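Local coordinates for protein dehydratase, IlvD/Edd family (Caulobacter crescentus, PDB 5OYN) that catalyses the dehydration of D-xylonate to 2-dehydro-3-deoxy-D-arabinonate in D-xylose degradation, and also dehydrates D-gluconate, using a [2Fe-2S] cluster and magnesium, at residues A[386-394]-A[401-409]. Numbering follows the deposited sequence.
Sequences AEKAGFLVL and FAIMKSSVI
Phe391 and Ile403 meet on one side of a short antiparallel beta hairpin, 392-393 with 401-404, and illustrate how side chains on the two faces of a hairpin each find their own partners. Ile403 lays its CD1 methyl over one face of the Phe391 ring, a CH-pi contact with CD1 4.2 Å from the ring centroid and displaced toward the rim, while the two CB atoms pack at the base. Val393 crosses Phe401 at about a right angle: its CG2, anti to the backbone N, approaches Phe401 CD1 obliquely at 3.5 Å. Leu392 and Met404 project from the other side of the ribbon and meet near their CB atoms, beyond which the extended Met404 chain leads away. Between the strands, Leu394 N donates to Ala402 O at 2.8 Å, from above the carbonyl plane, whereas the two bonds pairing Leu392 with Met404 are weak. Beyond the paired residues, a side chain supplies a donor to the facing backbone. Ser406 OG, lying beside its own backbone N (chi1 -37°), points at Gly390 O almost straight along the C=O axis (168°) and bonds to it. An alanine here would keep the CB but is likely to leave the carbonyl of buried Gly390 without its hydroxyl partner. Next to this bond, a water accepts from Ser407 N and donates to Ala389 O, bridging the two backbones. Strand 401-404 is the middle of a three-stranded antiparallel sheet, flanked by 392-393 and 507-511; Ile507 lies against Leu394, Ala402 and Met404, while helix 306-312 touches Val393 and Phe401.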
loop_
_atom_site.group_PDB
_atom_site.type_symbol
_atom_site.label_atom_id
_atom_site.label_comp_id
_atom_site.label_asym_id
_atom_site.label_seq_id
_atom_site.Cartn_x
_atom_site.Cartn_y
_atom_site.Cartn_z
ATOM N N ALA A 386 26.376 -17.142 34.326
ATOM C CA ALA A 386 26.184 -18.510 34.769
ATOM C C ALA A 386 27.085 -19.376 33.913
ATOM O O ALA A 386 27.245 -19.107 32.717
ATOM C CB ALA A 386 24.727 -18.968 34.625
ATOM N N GLU A 387 27.688 -20.392 34.526
ATOM C CA GLU A 387 28.491 -21.314 33.747
ATOM C C GLU A 387 27.628 -22.481 33.271
ATOM O O GLU A 387 26.454 -22.602 33.629
ATOM C CB GLU A 387 29.698 -21.778 34.556
ATOM C CG GLU A 387 30.756 -20.693 34.690
ATOM C CD GLU A 387 31.719 -20.946 35.839
ATOM O OE1 GLU A 387 32.068 -22.133 36.081
ATOM O OE2 GLU A 387 32.122 -19.954 36.506
ATOM N N LYS A 388 28.219 -23.315 32.415
ATOM C CA LYS A 388 27.574 -24.509 31.855
ATOM C C LYS A 388 26.143 -24.208 31.416
ATOM O O LYS A 388 25.169 -24.733 31.956
ATOM C CB LYS A 388 27.604 -25.673 32.853
ATOM C CG LYS A 388 28.997 -26.085 33.312
ATOM C CD LYS A 388 29.052 -27.554 33.720
ATOM C CE LYS A 388 28.273 -27.816 35.004
ATOM N NZ LYS A 388 29.068 -28.583 36.017
ATOM N N ALA A 389 26.029 -23.332 30.419
ATOM C CA ALA A 389 24.725 -22.829 30.000
ATOM C C ALA A 389 24.170 -23.539 28.775
ATOM O O ALA A 389 22.990 -23.346 28.452
ATOM C CB ALA A 389 24.795 -21.328 29.722
ATOM N N GLY A 390 24.980 -24.349 28.104
ATOM C CA GLY A 390 24.530 -25.070 26.933
ATOM C C GLY A 390 23.449 -26.072 27.263
ATOM O O GLY A 390 23.092 -26.311 28.412
ATOM N N PHE A 391 22.903 -26.666 26.213
ATOM C CA PHE A 391 21.941 -27.730 26.418
ATOM C C PHE A 391 22.667 -28.923 26.993
ATOM O O PHE A 391 23.859 -29.124 26.752
ATOM C CB PHE A 391 21.247 -28.110 25.113
ATOM C CG PHE A 391 20.471 -26.985 24.491
ATOM C CD1 PHE A 391 19.651 -26.177 25.266
ATOM C CD2 PHE A 391 20.567 -26.726 23.134
ATOM C CE1 PHE A 391 18.931 -25.126 24.693
ATOM C CE2 PHE A 391 19.849 -25.679 22.557
ATOM C CZ PHE A 391 19.034 -24.882 23.338
ATOM N N LEU A 392 21.951 -29.700 27.787
ATOM C CA LEU A 392 22.503 -30.892 28.411
ATOM C C LEU A 392 21.730 -32.091 27.875
ATOM O O LEU A 392 20.615 -32.364 28.325
ATOM C CB LEU A 392 22.416 -30.797 29.928
ATOM C CG LEU A 392 22.967 -32.059 30.596
ATOM C CD1 LEU A 392 24.393 -32.334 30.106
ATOM C CD2 LEU A 392 22.918 -31.953 32.104
ATOM N N VAL A 393 22.305 -32.818 26.915
ATOM C CA VAL A 393 21.619 -34.017 26.447
ATOM C C VAL A 393 21.607 -35.066 27.549
ATOM O O VAL A 393 22.593 -35.250 28.280
ATOM C CB VAL A 393 22.227 -34.559 25.143
ATOM C CG1 VAL A 393 23.696 -34.617 25.253
ATOM C CG2 VAL A 393 21.650 -35.947 24.825
ATOM N N LEU A 394 20.461 -35.720 27.699
ATOM C CA LEU A 394 20.229 -36.708 28.735
ATOM C C LEU A 394 19.796 -38.016 28.088
ATOM O O LEU A 394 19.048 -38.026 27.101
ATOM C CB LEU A 394 19.170 -36.230 29.733
ATOM C CG LEU A 394 19.550 -35.100 30.705
ATOM C CD1 LEU A 394 18.638 -35.118 31.937
ATOM C CD2 LEU A 394 21.022 -35.167 31.132
ATOM N N PHE A 401 17.484 -39.754 23.629
ATOM C CA PHE A 401 17.962 -38.383 23.518
ATOM C C PHE A 401 16.912 -37.443 24.089
ATOM O O PHE A 401 15.709 -37.652 23.904
ATOM C CB PHE A 401 18.275 -38.018 22.057
ATOM C CG PHE A 401 18.597 -36.560 21.841
ATOM C CD1 PHE A 401 19.913 -36.124 21.838
ATOM C CD2 PHE A 401 17.583 -35.628 21.615
ATOM C CE1 PHE A 401 20.226 -34.791 21.640
ATOM C CE2 PHE A 401 17.884 -34.282 21.416
ATOM C CZ PHE A 401 19.212 -33.863 21.430
ATOM N N ALA A 402 17.382 -36.417 24.790
ATOM C CA ALA A 402 16.580 -35.290 25.239
ATOM C C ALA A 402 17.566 -34.220 25.662
ATOM O O ALA A 402 18.752 -34.501 25.824
ATOM C CB ALA A 402 15.638 -35.647 26.389
ATOM N N ILE A 403 17.080 -32.985 25.808
ATOM C CA ILE A 403 17.932 -31.886 26.243
ATOM C C ILE A 403 17.257 -31.159 27.394
ATOM O O ILE A 403 16.025 -31.143 27.511
ATOM C CB ILE A 403 18.254 -30.906 25.098
ATOM C CG1 ILE A 403 16.972 -30.420 24.430
ATOM C CG2 ILE A 403 19.178 -31.553 24.084
ATOM C CD1 ILE A 403 17.218 -29.298 23.456
ATOM N N MET A 404 18.080 -30.560 28.252
ATOM C CA MET A 404 17.611 -29.822 29.414
ATOM C C MET A 404 18.047 -28.371 29.292
ATOM O O MET A 404 19.169 -28.090 28.861
ATOM C CB MET A 404 18.153 -30.427 30.702
ATOM C CG MET A 404 17.370 -30.067 31.956
ATOM S SD MET A 404 18.447 -30.115 33.397
ATOM C CE MET A 404 17.380 -29.509 34.699
ATOM N N LYS A 405 17.157 -27.443 29.656
ATOM C CA LYS A 405 17.477 -26.019 29.542
ATOM C C LYS A 405 18.342 -25.633 30.732
ATOM O O LYS A 405 17.854 -25.265 31.798
ATOM C CB LYS A 405 16.220 -25.164 29.456
ATOM C CG LYS A 405 16.446 -23.862 28.655
ATOM C CD LYS A 405 15.148 -23.135 28.238
ATOM C CE LYS A 405 15.437 -21.665 27.900
ATOM N NZ LYS A 405 14.383 -20.970 27.077
ATOM N N SER A 406 19.657 -25.720 30.544
ATOM C CA SER A 406 20.570 -25.416 31.634
ATOM C C SER A 406 20.573 -23.936 31.970
ATOM O O SER A 406 20.790 -23.572 33.132
ATOM C CB SER A 406 21.984 -25.858 31.268
ATOM O OG SER A 406 21.945 -27.063 30.529
ATOM N N SER A 407 20.362 -23.066 30.968
ATOM C CA SER A 407 20.489 -21.620 31.162
ATOM C C SER A 407 19.449 -21.069 32.110
ATOM O O SER A 407 19.582 -19.934 32.572
ATOM C CB SER A 407 20.374 -20.885 29.834
ATOM O OG SER A 407 19.036 -20.884 29.386
ATOM N N VAL A 408 18.455 -21.873 32.454
ATOM C CA VAL A 408 17.246 -21.418 33.112
ATOM C C VAL A 408 17.068 -22.026 34.505
ATOM O O VAL A 408 16.103 -21.689 35.206
ATOM C CB VAL A 408 16.052 -21.694 32.174
ATOM C CG1 VAL A 408 14.754 -21.889 32.876
ATOM C CG2 VAL A 408 15.960 -20.566 31.130
ATOM N N ILE A 409 18.031 -22.825 34.973
ATOM C CA ILE A 409 17.963 -23.364 36.326
ATOM C C ILE A 409 18.000 -22.212 37.319
ATOM O O ILE A 409 18.971 -21.446 37.375
ATOM C CB ILE A 409 19.106 -24.361 36.577
ATOM C CG1 ILE A 409 18.832 -25.691 35.874
ATOM C CG2 ILE A 409 19.270 -24.615 38.056
ATOM C CD1 ILE A 409 20.071 -26.357 35.353
HETATM O O HOH W 1 20.367 -24.342 28.429
#